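Nup188 (Myceliophthora thermophila, PDB 4KF8) is a scaffold nucleoporin of the nuclear pore complex that shares structural and functional properties with nuclear transport receptors. Local coordinates at residues A[293-297]-A[374-378]; A[239-243]-A[311-315]; A[253-259]-A[323-327]; A[199-203]-A[280-284]; A[152-157]-A[210-214]. All blocks are in the same frame, centred on the assembly; numbering follows the deposited sequence.

Interaction 1: A[293-297]-A[374-378]; sequences ALLTR and IRDVL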
# COMPACT_ATOMS: atom_id res chain seq x y z
N ALA A 293 -1.94 -7.61 -14.07
CA ALA A 293 -1.46 -7.70 -15.44
C ALA A 293 0.06 -7.75 -15.48
O ALA A 293 0.65 -8.47 -16.29
CB ALA A 293 -1.98 -6.53 -16.26
N LEU A 294 0.70 -6.99 -14.59
CA LEU A 294 2.15 -6.99 -14.48
C LEU A 294 2.67 -8.29 -13.87
O LEU A 294 3.66 -8.86 -14.34
CB LEU A 294 2.63 -5.80 -13.64
CG LEU A 294 2.70 -4.46 -14.36
CD1 LEU A 294 3.13 -3.36 -13.40
CD2 LEU A 294 3.65 -4.55 -15.55
N LEU A 295 2.01 -8.75 -12.81
CA LEU A 295 2.42 -9.98 -12.14
C LEU A 295 2.37 -11.18 -13.08
O LEU A 295 3.36 -11.89 -13.24
CB LEU A 295 1.55 -10.23 -10.90
CG LEU A 295 1.75 -9.25 -9.75
CD1 LEU A 295 0.86 -9.59 -8.56
CD2 LEU A 295 3.21 -9.22 -9.33
N THR A 296 1.22 -11.39 -13.71
CA THR A 296 1.03 -12.54 -14.59
C THR A 296 1.91 -12.50 -15.84
O THR A 296 2.27 -13.55 -16.37
CB THR A 296 -0.44 -12.66 -15.02
OG1 THR A 296 -0.88 -11.43 -15.61
CG2 THR A 296 -1.32 -12.98 -13.82
N ARG A 297 2.27 -11.30 -16.29
CA ARG A 297 3.17 -11.18 -17.43
C ARG A 297 4.60 -11.47 -17.02
O ARG A 297 5.30 -12.24 -17.68
CB ARG A 297 3.08 -9.80 -18.08
CG ARG A 297 3.97 -9.66 -19.31
CD ARG A 297 3.90 -8.28 -19.93
NE ARG A 297 4.38 -7.24 -19.02
CZ ARG A 297 5.65 -6.88 -18.91
NH1 ARG A 297 6.58 -7.47 -19.66
NH2 ARG A 297 6.01 -5.93 -18.06
N ILE A 374 -2.54 -0.95 -18.89
CA ILE A 374 -2.97 -2.34 -18.90
C ILE A 374 -3.03 -2.85 -20.33
O ILE A 374 -2.79 -4.03 -20.60
CB ILE A 374 -4.35 -2.51 -18.24
CG1 ILE A 374 -4.34 -1.91 -16.83
CG2 ILE A 374 -4.76 -3.97 -18.20
CD1 ILE A 374 -5.67 -1.99 -16.12
N ARG A 375 -3.35 -1.95 -21.25
CA ARG A 375 -3.38 -2.27 -22.67
C ARG A 375 -1.97 -2.57 -23.18
O ARG A 375 -1.76 -3.54 -23.90
CB ARG A 375 -3.99 -1.11 -23.46
CG ARG A 375 -4.01 -1.31 -24.97
CD ARG A 375 -4.48 -0.05 -25.67
NE ARG A 375 -3.78 1.13 -25.16
CZ ARG A 375 -2.61 1.55 -25.62
NH1 ARG A 375 -2.00 0.89 -26.60
NH2 ARG A 375 -2.04 2.63 -25.10
N ASP A 376 -1.01 -1.72 -22.80
CA ASP A 376 0.38 -1.88 -23.22
C ASP A 376 0.96 -3.20 -22.72
O ASP A 376 1.57 -3.94 -23.50
CB ASP A 376 1.22 -0.72 -22.70
CG ASP A 376 0.72 0.64 -23.18
OD1 ASP A 376 0.21 0.71 -24.32
OD2 ASP A 376 0.84 1.62 -22.41
N VAL A 377 0.78 -3.47 -21.44
CA VAL A 377 1.31 -4.69 -20.82
C VAL A 377 0.81 -5.95 -21.51
O VAL A 377 1.59 -6.74 -22.04
CB VAL A 377 0.96 -4.75 -19.32
CG1 VAL A 377 1.28 -6.13 -18.75
CG2 VAL A 377 1.68 -3.66 -18.55
N LEU A 378 -0.51 -6.13 -21.51
CA LEU A 378 -1.13 -7.35 -22.04
C LEU A 378 -0.88 -7.56 -23.53
O LEU A 378 -1.08 -8.66 -24.04
CB LEU A 378 -2.63 -7.35 -21.75
CG LEU A 378 -3.06 -7.47 -20.29
CD1 LEU A 378 -4.57 -7.31 -20.17
CD2 LEU A 378 -2.62 -8.80 -19.72

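Interaction 2: A[239-243]-A[311-315]; sequences AFVLN and PEVVW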
# COMPACT_ATOMS: atom_id res chain seq x y z
N ALA A 239 3.08 -16.75 -7.11
CA ALA A 239 2.06 -17.38 -7.94
C ALA A 239 1.12 -18.20 -7.08
O ALA A 239 -0.06 -18.37 -7.42
CB ALA A 239 2.71 -18.26 -9.00
N PHE A 240 1.63 -18.71 -5.96
CA PHE A 240 0.84 -19.51 -5.04
C PHE A 240 -0.07 -18.63 -4.18
O PHE A 240 -1.15 -19.06 -3.78
CB PHE A 240 1.74 -20.37 -4.15
CG PHE A 240 0.99 -21.21 -3.16
CD1 PHE A 240 0.26 -22.31 -3.59
CD2 PHE A 240 1.03 -20.92 -1.81
CE1 PHE A 240 -0.42 -23.10 -2.68
CE2 PHE A 240 0.34 -21.70 -0.90
CZ PHE A 240 -0.38 -22.80 -1.34
N VAL A 241 0.38 -17.42 -3.88
CA VAL A 241 -0.45 -16.47 -3.14
C VAL A 241 -1.69 -16.15 -3.96
O VAL A 241 -2.81 -16.36 -3.50
CB VAL A 241 0.30 -15.15 -2.85
CG1 VAL A 241 -0.66 -14.12 -2.29
CG2 VAL A 241 1.45 -15.39 -1.88
N LEU A 242 -1.47 -15.66 -5.17
CA LEU A 242 -2.55 -15.32 -6.09
C LEU A 242 -3.48 -16.51 -6.31
O LEU A 242 -4.69 -16.35 -6.40
CB LEU A 242 -1.97 -14.87 -7.43
CG LEU A 242 -1.01 -13.68 -7.39
CD1 LEU A 242 -0.38 -13.44 -8.76
CD2 LEU A 242 -1.73 -12.45 -6.91
N ASN A 243 -2.90 -17.71 -6.38
CA ASN A 243 -3.66 -18.91 -6.66
C ASN A 243 -4.60 -19.33 -5.54
O ASN A 243 -5.44 -20.20 -5.71
CB ASN A 243 -2.73 -20.08 -7.01
CG ASN A 243 -2.36 -20.10 -8.48
OD1 ASN A 243 -3.08 -19.56 -9.32
ND2 ASN A 243 -1.24 -20.73 -8.80
N PRO A 311 4.11 -22.09 -11.03
CA PRO A 311 2.73 -22.49 -11.32
C PRO A 311 2.00 -21.47 -12.18
O PRO A 311 2.23 -20.27 -12.05
CB PRO A 311 2.09 -22.55 -9.93
CG PRO A 311 3.23 -22.79 -9.00
CD PRO A 311 4.39 -22.05 -9.58
N GLU A 312 1.15 -21.95 -13.07
CA GLU A 312 0.34 -21.06 -13.89
C GLU A 312 -0.75 -20.43 -13.04
O GLU A 312 -1.30 -21.06 -12.13
CB GLU A 312 -0.26 -21.82 -15.08
CG GLU A 312 0.77 -22.56 -15.92
CD GLU A 312 0.26 -22.92 -17.30
OE1 GLU A 312 0.20 -22.02 -18.17
OE2 GLU A 312 -0.09 -24.10 -17.52
N VAL A 313 -1.06 -19.17 -13.32
CA VAL A 313 -2.09 -18.45 -12.58
C VAL A 313 -3.29 -18.19 -13.48
O VAL A 313 -3.16 -17.58 -14.53
CB VAL A 313 -1.56 -17.11 -12.03
CG1 VAL A 313 -2.54 -16.54 -11.02
CG2 VAL A 313 -0.19 -17.29 -11.40
N VAL A 314 -4.46 -18.66 -13.06
CA VAL A 314 -5.66 -18.53 -13.87
C VAL A 314 -6.22 -17.11 -13.85
O VAL A 314 -6.85 -16.69 -12.88
CB VAL A 314 -6.76 -19.52 -13.42
CG1 VAL A 314 -7.98 -19.38 -14.32
CG2 VAL A 314 -6.24 -20.95 -13.46
N TRP A 315 -5.98 -16.38 -14.93
CA TRP A 315 -6.47 -15.02 -15.06
C TRP A 315 -6.64 -14.67 -16.54
O TRP A 315 -5.65 -14.45 -17.24
CB TRP A 315 -5.51 -14.04 -14.39
CG TRP A 315 -6.08 -12.67 -14.19
CD1 TRP A 315 -7.15 -12.34 -13.41
CD2 TRP A 315 -5.60 -11.45 -14.75
NE1 TRP A 315 -7.38 -10.99 -13.47
CE2 TRP A 315 -6.44 -10.42 -14.29
CE3 TRP A 315 -4.55 -11.12 -15.61
CZ2 TRP A 315 -6.26 -9.09 -14.65
CZ3 TRP A 315 -4.37 -9.80 -15.97
CH2 TRP A 315 -5.22 -8.80 -15.49

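Interaction 3: A[253-259]-A[323-327]; sequences VDRLEAP and NVEFW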
# COMPACT_ATOMS: atom_id res chain seq x y z
N VAL A 253 -11.73 -9.20 -13.20
CA VAL A 253 -12.05 -9.08 -14.62
C VAL A 253 -13.52 -8.69 -14.82
O VAL A 253 -13.83 -7.80 -15.61
CB VAL A 253 -11.77 -10.39 -15.37
CG1 VAL A 253 -12.00 -10.21 -16.87
CG2 VAL A 253 -10.35 -10.86 -15.10
N ASP A 254 -14.41 -9.36 -14.10
CA ASP A 254 -15.84 -9.12 -14.22
C ASP A 254 -16.26 -7.72 -13.80
O ASP A 254 -17.25 -7.18 -14.30
CB ASP A 254 -16.63 -10.17 -13.43
CG ASP A 254 -16.63 -11.53 -14.09
OD1 ASP A 254 -16.46 -11.59 -15.33
OD2 ASP A 254 -16.78 -12.54 -13.37
N ARG A 255 -15.50 -7.12 -12.88
CA ARG A 255 -15.81 -5.78 -12.39
C ARG A 255 -15.68 -4.71 -13.48
O ARG A 255 -16.44 -3.75 -13.50
CB ARG A 255 -14.94 -5.41 -11.19
CG ARG A 255 -15.56 -5.75 -9.86
CD ARG A 255 -14.81 -5.09 -8.72
NE ARG A 255 -13.51 -5.69 -8.48
CZ ARG A 255 -13.32 -6.79 -7.76
NH1 ARG A 255 -14.36 -7.40 -7.21
NH2 ARG A 255 -12.10 -7.28 -7.60
N LEU A 256 -14.71 -4.89 -14.37
CA LEU A 256 -14.45 -3.91 -15.41
C LEU A 256 -15.16 -4.27 -16.71
O LEU A 256 -14.76 -3.81 -17.79
CB LEU A 256 -12.95 -3.77 -15.65
CG LEU A 256 -12.10 -3.38 -14.44
CD1 LEU A 256 -10.69 -3.05 -14.88
CD2 LEU A 256 -12.73 -2.22 -13.69
N GLU A 257 -16.20 -5.07 -16.61
CA GLU A 257 -16.94 -5.53 -17.78
C GLU A 257 -17.78 -4.39 -18.37
O GLU A 257 -18.41 -3.63 -17.64
CB GLU A 257 -17.82 -6.73 -17.42
CG GLU A 257 -18.26 -7.57 -18.60
CD GLU A 257 -18.64 -8.97 -18.18
OE1 GLU A 257 -18.05 -9.49 -17.21
OE2 GLU A 257 -19.54 -9.57 -18.82
N ALA A 258 -17.76 -4.28 -19.70
CA ALA A 258 -18.50 -3.23 -20.40
C ALA A 258 -20.00 -3.33 -20.09
O ALA A 258 -20.57 -4.41 -20.13
CB ALA A 258 -18.25 -3.32 -21.89
N PRO A 259 -20.62 -2.18 -19.79
CA PRO A 259 -22.03 -2.11 -19.39
C PRO A 259 -22.97 -2.72 -20.43
O PRO A 259 -22.87 -2.39 -21.61
CB PRO A 259 -22.29 -0.60 -19.26
CG PRO A 259 -21.18 0.06 -20.02
CD PRO A 259 -20.00 -0.84 -19.86
N ASN A 323 -12.41 -5.50 -22.37
CA ASN A 323 -13.08 -4.67 -21.37
C ASN A 323 -12.45 -3.29 -21.28
O ASN A 323 -13.15 -2.29 -21.11
CB ASN A 323 -13.06 -5.35 -20.00
CG ASN A 323 -13.94 -6.57 -19.94
OD1 ASN A 323 -14.41 -7.08 -20.96
ND2 ASN A 323 -14.16 -7.07 -18.73
N VAL A 324 -11.13 -3.24 -21.41
CA VAL A 324 -10.40 -1.98 -21.33
C VAL A 324 -10.71 -1.08 -22.52
O VAL A 324 -10.96 0.12 -22.34
CB VAL A 324 -8.87 -2.23 -21.25
CG1 VAL A 324 -8.10 -1.00 -21.69
CG2 VAL A 324 -8.47 -2.64 -19.83
N GLU A 325 -10.73 -1.66 -23.71
CA GLU A 325 -10.98 -0.90 -24.94
C GLU A 325 -12.36 -0.25 -24.95
O GLU A 325 -12.51 0.90 -25.37
CB GLU A 325 -10.81 -1.79 -26.17
CG GLU A 325 -9.41 -2.35 -26.35
CD GLU A 325 -8.38 -1.29 -26.73
OE1 GLU A 325 -8.79 -0.16 -27.08
OE2 GLU A 325 -7.17 -1.59 -26.67
N PHE A 326 -13.37 -0.97 -24.47
CA PHE A 326 -14.73 -0.45 -24.44
C PHE A 326 -14.98 0.47 -23.25
O PHE A 326 -16.12 0.85 -22.97
CB PHE A 326 -15.76 -1.58 -24.50
CG PHE A 326 -15.88 -2.21 -25.86
CD1 PHE A 326 -15.43 -1.55 -26.99
CD2 PHE A 326 -16.45 -3.47 -26.01
CE1 PHE A 326 -15.53 -2.13 -28.24
CE2 PHE A 326 -16.56 -4.05 -27.26
CZ PHE A 326 -16.10 -3.38 -28.38
N TRP A 327 -13.91 0.81 -22.54
CA TRP A 327 -13.96 1.85 -21.52
C TRP A 327 -13.10 3.02 -21.98
O TRP A 327 -13.31 4.16 -21.57
CB TRP A 327 -13.46 1.34 -20.17
CG TRP A 327 -14.52 0.69 -19.32
CD1 TRP A 327 -14.57 -0.61 -18.92
CD2 TRP A 327 -15.68 1.33 -18.78
NE1 TRP A 327 -15.69 -0.82 -18.16
CE2 TRP A 327 -16.39 0.35 -18.05
CE3 TRP A 327 -16.19 2.63 -18.83
CZ2 TRP A 327 -17.58 0.63 -17.39
CZ3 TRP A 327 -17.37 2.91 -18.16
CH2 TRP A 327 -18.05 1.91 -17.45

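Interaction 4: A[199-203]-A[280-284]; sequences VSPFT and FVALV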
# COMPACT_ATOMS: atom_id res chain seq x y z
N VAL A 199 -16.30 -9.99 -1.35
CA VAL A 199 -15.25 -8.98 -1.35
C VAL A 199 -15.32 -8.09 -2.58
O VAL A 199 -15.23 -8.56 -3.71
CB VAL A 199 -13.85 -9.64 -1.24
CG1 VAL A 199 -13.77 -10.86 -2.15
CG2 VAL A 199 -12.76 -8.64 -1.57
N SER A 200 -15.50 -6.79 -2.35
CA SER A 200 -15.66 -5.82 -3.43
C SER A 200 -15.48 -4.40 -2.91
O SER A 200 -15.74 -4.14 -1.74
CB SER A 200 -17.05 -5.98 -4.08
OG SER A 200 -17.23 -5.08 -5.16
N PRO A 201 -15.00 -3.49 -3.77
CA PRO A 201 -14.86 -2.08 -3.38
C PRO A 201 -16.21 -1.44 -3.09
O PRO A 201 -16.29 -0.47 -2.32
CB PRO A 201 -14.24 -1.43 -4.62
CG PRO A 201 -13.64 -2.54 -5.39
CD PRO A 201 -14.46 -3.75 -5.11
N PHE A 202 -17.26 -1.97 -3.70
CA PHE A 202 -18.61 -1.43 -3.54
C PHE A 202 -19.46 -2.37 -2.70
O PHE A 202 -20.40 -2.98 -3.21
CB PHE A 202 -19.27 -1.25 -4.90
CG PHE A 202 -18.37 -0.67 -5.95
CD1 PHE A 202 -18.14 0.69 -6.01
CD2 PHE A 202 -17.76 -1.49 -6.88
CE1 PHE A 202 -17.32 1.23 -6.98
CE2 PHE A 202 -16.94 -0.97 -7.86
CZ PHE A 202 -16.72 0.39 -7.90
N THR A 203 -19.14 -2.50 -1.42
CA THR A 203 -19.92 -3.37 -0.55
C THR A 203 -20.62 -2.60 0.56
O THR A 203 -20.15 -1.56 1.00
CB THR A 203 -19.06 -4.48 0.09
OG1 THR A 203 -17.92 -3.89 0.72
CG2 THR A 203 -18.59 -5.45 -0.96
N PHE A 280 -21.16 0.27 -10.53
CA PHE A 280 -20.16 1.32 -10.68
C PHE A 280 -18.76 0.77 -11.01
O PHE A 280 -18.56 -0.44 -11.13
CB PHE A 280 -20.09 2.17 -9.41
CG PHE A 280 -21.32 3.02 -9.16
CD1 PHE A 280 -22.34 3.09 -10.09
CD2 PHE A 280 -21.43 3.75 -7.98
CE1 PHE A 280 -23.47 3.87 -9.87
CE2 PHE A 280 -22.56 4.54 -7.74
CZ PHE A 280 -23.58 4.59 -8.69
N VAL A 281 -17.80 1.68 -11.14
CA VAL A 281 -16.40 1.32 -11.36
C VAL A 281 -15.46 2.25 -10.58
O VAL A 281 -15.57 3.47 -10.66
CB VAL A 281 -16.02 1.32 -12.86
CG1 VAL A 281 -16.81 2.37 -13.60
CG2 VAL A 281 -14.53 1.52 -13.05
N ALA A 282 -14.55 1.66 -9.82
CA ALA A 282 -13.64 2.42 -8.96
C ALA A 282 -12.26 2.58 -9.59
O ALA A 282 -11.94 1.94 -10.58
CB ALA A 282 -13.52 1.76 -7.60
N LEU A 283 -11.45 3.45 -8.99
CA LEU A 283 -10.09 3.67 -9.46
C LEU A 283 -9.17 2.55 -8.96
O LEU A 283 -8.24 2.15 -9.65
CB LEU A 283 -9.58 5.03 -8.98
CG LEU A 283 -8.26 5.49 -9.59
CD1 LEU A 283 -8.45 5.91 -11.04
CD2 LEU A 283 -7.66 6.63 -8.77
N VAL A 284 -9.45 2.06 -7.75
CA VAL A 284 -8.69 0.95 -7.19
C VAL A 284 -8.88 -0.33 -8.01
O VAL A 284 -8.02 -1.20 -8.02
CB VAL A 284 -9.08 0.67 -5.72
CG1 VAL A 284 -8.49 1.73 -4.80
CG2 VAL A 284 -10.59 0.60 -5.57

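Interaction 5: A[152-157]-A[210-214]; sequences DPIYGE and RCYAI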
# COMPACT_ATOMS: atom_id res chain seq x y z
N ASP A 152 -14.46 -4.55 10.52
CA ASP A 152 -13.37 -4.76 9.58
C ASP A 152 -12.00 -4.89 10.24
O ASP A 152 -11.69 -4.17 11.19
CB ASP A 152 -13.34 -3.62 8.56
CG ASP A 152 -13.26 -2.25 9.22
OD1 ASP A 152 -13.33 -2.19 10.46
OD2 ASP A 152 -13.15 -1.25 8.49
N PRO A 153 -11.17 -5.80 9.72
CA PRO A 153 -9.79 -5.97 10.19
C PRO A 153 -8.97 -4.72 9.89
O PRO A 153 -8.16 -4.73 8.97
CB PRO A 153 -9.28 -7.14 9.35
CG PRO A 153 -10.51 -7.83 8.86
CD PRO A 153 -11.50 -6.75 8.65
N ILE A 154 -9.18 -3.67 10.67
CA ILE A 154 -8.50 -2.40 10.46
C ILE A 154 -6.98 -2.52 10.59
O ILE A 154 -6.24 -1.83 9.89
CB ILE A 154 -9.00 -1.31 11.43
CG1 ILE A 154 -9.09 -1.87 12.85
CG2 ILE A 154 -10.35 -0.77 10.98
CD1 ILE A 154 -8.34 -1.08 13.88
N TYR A 155 -6.53 -3.40 11.48
CA TYR A 155 -5.10 -3.57 11.69
C TYR A 155 -4.45 -4.43 10.62
O TYR A 155 -3.23 -4.46 10.49
CB TYR A 155 -4.82 -4.15 13.08
CG TYR A 155 -4.79 -3.10 14.17
CD1 TYR A 155 -3.80 -2.13 14.18
CD2 TYR A 155 -5.75 -3.09 15.17
CE1 TYR A 155 -3.77 -1.16 15.17
CE2 TYR A 155 -5.72 -2.12 16.17
CZ TYR A 155 -4.72 -1.16 16.16
OH TYR A 155 -4.68 -0.20 17.14
N GLY A 156 -5.28 -5.13 9.85
CA GLY A 156 -4.79 -5.92 8.74
C GLY A 156 -4.18 -5.03 7.67
O GLY A 156 -3.03 -5.22 7.27
N GLU A 157 -4.96 -4.06 7.21
CA GLU A 157 -4.51 -3.16 6.17
C GLU A 157 -3.38 -2.25 6.64
O GLU A 157 -2.49 -1.91 5.87
CB GLU A 157 -5.68 -2.31 5.66
CG GLU A 157 -5.35 -1.54 4.39
CD GLU A 157 -6.37 -0.47 4.07
OE1 GLU A 157 -7.00 0.04 5.01
OE2 GLU A 157 -6.53 -0.13 2.88
N ARG A 210 -12.85 -3.83 3.37
CA ARG A 210 -11.48 -3.74 3.86
C ARG A 210 -10.66 -4.91 3.35
O ARG A 210 -9.47 -4.76 3.09
CB ARG A 210 -11.46 -3.73 5.38
CG ARG A 210 -11.58 -2.35 5.97
CD ARG A 210 -10.24 -1.68 6.15
NE ARG A 210 -10.41 -0.33 6.65
CZ ARG A 210 -9.41 0.48 6.99
NH1 ARG A 210 -8.15 0.06 6.89
NH2 ARG A 210 -9.67 1.70 7.44
N CYS A 211 -11.31 -6.06 3.22
CA CYS A 211 -10.67 -7.23 2.63
C CYS A 211 -10.15 -6.89 1.24
O CYS A 211 -9.01 -7.24 0.90
CB CYS A 211 -11.64 -8.41 2.57
SG CYS A 211 -11.94 -9.21 4.16
N TYR A 212 -10.96 -6.21 0.44
CA TYR A 212 -10.54 -5.78 -0.89
C TYR A 212 -9.37 -4.81 -0.81
O TYR A 212 -8.46 -4.85 -1.64
CB TYR A 212 -11.69 -5.15 -1.67
CG TYR A 212 -11.29 -4.73 -3.06
CD1 TYR A 212 -11.40 -5.61 -4.13
CD2 TYR A 212 -10.78 -3.46 -3.31
CE1 TYR A 212 -11.02 -5.24 -5.40
CE2 TYR A 212 -10.39 -3.09 -4.58
CZ TYR A 212 -10.52 -3.98 -5.62
OH TYR A 212 -10.14 -3.60 -6.89
N ALA A 213 -9.42 -3.92 0.17
CA ALA A 213 -8.39 -2.91 0.36
C ALA A 213 -7.05 -3.56 0.70
O ALA A 213 -6.01 -3.11 0.25
CB ALA A 213 -8.80 -1.94 1.46
N ILE A 214 -7.11 -4.61 1.51
CA ILE A 214 -5.92 -5.34 1.91
C ILE A 214 -5.28 -6.05 0.72
O ILE A 214 -4.06 -6.06 0.56
CB ILE A 214 -6.26 -6.35 3.03
CG1 ILE A 214 -6.64 -5.60 4.31
CG2 ILE A 214 -5.10 -7.29 3.30
CD1 ILE A 214 -7.17 -6.49 5.41

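Interaction 1: A[293-297]-A[374-378]
Ala293 and Ile374 mark the register in which helix 284-303 and the C-terminal helix 362-378 lie side by side, their CA atoms 6.6 Å apart. The two short segments run almost parallel, 8° between their N-to-C directions and 9.8 Å between the axes: this is near-parallel helix-helix packing in an all-helical domain, with Ala293, Leu294 and Val377 between the helices. Ala293 has only a methyl group to place there, and this CB meets three side chains: CG2 of Ile374, CG1 of Val377 and, at 4.2 Å, CD2 of Leu378. Val377 is the counterpart from the other helix, and its fork splits the work. CG1 stands anti to the backbone N (chi1 169°) and faces Ala293 and Arg297, while CG2 meets Leu294 CD2 at 3.7 Å, the two side chains crossing at about a right angle. Arg297 begins extended and then bends at chi3 (63°), which lays CD 3.6 Å from CG1 of Val377 and puts that methyl at the edge of the guanidinium, near its plane. A long arginine suits this exposed margin, since its methylenes cover the valine while the charge stays at the surface. No hydrogen bond joins the segments. Behind Leu295 lies helix 206-226, with Leu220, Leu223 and Leu224; Leu378 packs on Ser317, Val320 and Leu321 of helix 317-328, and Trp315 of the preceding loop borders Ala293 and Thr296.

Interaction 2: A[239-243]-A[311-315]
Asn243 swings its amide toward Val313 through a chi1 of -85°, and Val313 answers with CG1 anti to its own backbone N (chi1 -168°), which points one methyl at each end of the contact. The arrangement belongs to a domain built of helices alone, in which the loop joining helix 284-303 to helix 317-328 passes across the last turn of helix 235-242. Val313 CG1 lies 3.5 Å from Asn243 OD1 and also touches CB of Leu242; CG2 instead reaches CB of Ala239, at 3.9 Å. A beta-branched residue therefore serves both ends of the turn at once. Ala239, buried and small, lets the extended loop come close, its CB also meeting Pro311 CD at 4.2 Å. Pro311 stiffens the loop where it begins to run past the helix. With a leucine in place of Asn243, the Glu312 carbonyl would probably lose its amide partner, and the loop this polar tie to the helix. Leu242 turns its far end to Trp215, Leu220 and Leu223 of helix 206-226, while Val313 also rests on Leu249. The polar link itself is a weak hydrogen bond, Asn243 ND2 to Glu312 O, 3.3 Å long with an N-H...O angle of 154°.

Interaction 3: A[253-259]-A[323-327]
Asn323 and Trp327 stand one helical turn apart on helix 317-328, and both direct an N-H at backbone carbonyls near the end of helix 246-254, Val253 O and Leu256 O. Asn323 leads with its amide: CG sits anti to the carbonyl carbon (chi1 -70°), and ND2 reaches Val253 O at 3.2 Å in a bond that its angle of only 121° makes weak. The same nitrogen lies close to CA and CB of Glu257, whose carboxylate bears off elsewhere. Trp327 presents the edge of its indole to Leu256 O, which lies near the ring plane and takes a weak hydrogen bond from NE1, 3.2 Å long. Each side chain engages a backbone oxygen, so asparagine and tryptophan fit here as donors able to reach the neighbouring chain. The setting is a helix against a post-helix loop of the all-helical domain. That loop bends in a type I beta turn from Asp254 to Glu257 and then runs extended through Ala258 and Pro259. Pro259 comes at Trp327 from the opposite direction, its CD meeting CZ2 obliquely at 3.8 Å, so that the exposed proline ring packs against the buried indole. One residue earlier, Ala258 CB touches Phe326 CB at 4.0 Å and lies at the edge of the phenyl ring, near its plane; the ring leads away from the loop. Leu256, buried, also packs on Ala285, Leu286 and Val289 of helix 284-303. Val333, Leu334 and Arg337 of helix 331-337 touch the indole, and Val253 rests on Ala319 and Val320 of helix 317-328.

Interaction 4: A[199-203]-A[280-284]
Phe202 and Phe280 supply the aromatic part of this contact, though their rings do not stack. CG of Phe202 is anti to its carbonyl carbon (chi1 -42°), which turns the ring toward 280-284. CB of Phe280 lies over one face of that ring, 4.2 Å from its centroid and 27° off the normal, a CH-pi contact, while the Phe280 ring leads away. Pro201 CB covers the opposite face, almost over the ring centre, sandwiching the phenyl group. At its edge the ring meets backbone: CZ points at the peptide between Val281 and Ala282, with Ala282 N near the ring plane. Both segments are interhelical loops of this helical domain: 199-203 precedes helix 206-226, while the other loop leads into helix 284-303. Among apolar contacts, Ala282 CB meets Phe202 CZ at 3.5 Å, its small size admitting the ring, and Pro201 CB lies 4.3 Å from Val284 CG2. With an alanine instead of Phe202, Phe280 CB and Ala282 CB would probably lose the ring, opening a gap between the loops. No hydrogen bond crosses between the segments; within 199-203, Phe202 N bonds weakly to Ser200 OG, 3.4 Å away. Val281 pairs through its backbone with Arg337 and Leu339.

Interaction 5: A[152-157]-A[210-214]
CG1 of Ile214 packs 3.7 Å from CB of Glu157 at the close-packed end of this contact, where helix 154-167 meets helix 206-226 and the CA atoms of these two residues are 5.0 Å apart. That CG1 stands anti to its carbonyl carbon (chi1 -68°), which carries CD1 along the backbone of the other helix to 4.0 Å from Gly156 C. Gly156 is buried, and any side chain on it would point at helix 206-226, so the absence of one lets the isoleucine lie against the bare chain. Pro153, also buried, sits at the N-cap of helix 154-167 and at the centre of an inverse gamma turn. This is a helix start laid against a neighbouring helix, in a fold without strands where the longer helix 206-226 also borders helix 190-193, through Phe193 and Leu190.

Toward the partly exposed end, charge takes over. Arg210 bends at chi2 (-89°), and its side chain crosses Asp152 obliquely, with NE 3.4 Å from Asp152 OD2 in a salt bridge; the carboxylate and guanidinium planes stand 88° apart, so this is a meeting of charges and not a flat two-pronged pair. Ile154 CG2 lies over the centre of one guanidinium face, 4.2 Å above its plane, and gives the flat group an apolar bed. Glu157, chain extended, probably joins this salt-bridge network, but OE1 is modelled too near Arg210 NH1, so the detail is doubtful. Its other oxygen OE2 lies beside Ala213 CB and makes a long, weak ion pair with Lys217.

How the interactions relate
Followed from the N terminus, interaction 5 first closes a loop, joining helix 154-167 to helix 206-226. Interaction 4 opens inside that span and closes beyond it, so the two cross; they meet at Pro201 and Tyr212. Before 280-284 is reached, interactions 2 and 3 open in turn, and both cross interaction 4 and each other, bringing 311-315 and 323-327 back to helices 235-242 and 246-254. Interaction 1 crosses these two, but follows 4 and 5 in series, and ties the C-terminal helix to helix 284-303. None nests inside another. Trp315 touches interactions 1 and 3, while Arg255 of interaction 3 borders Val199, Pro201 and Tyr212.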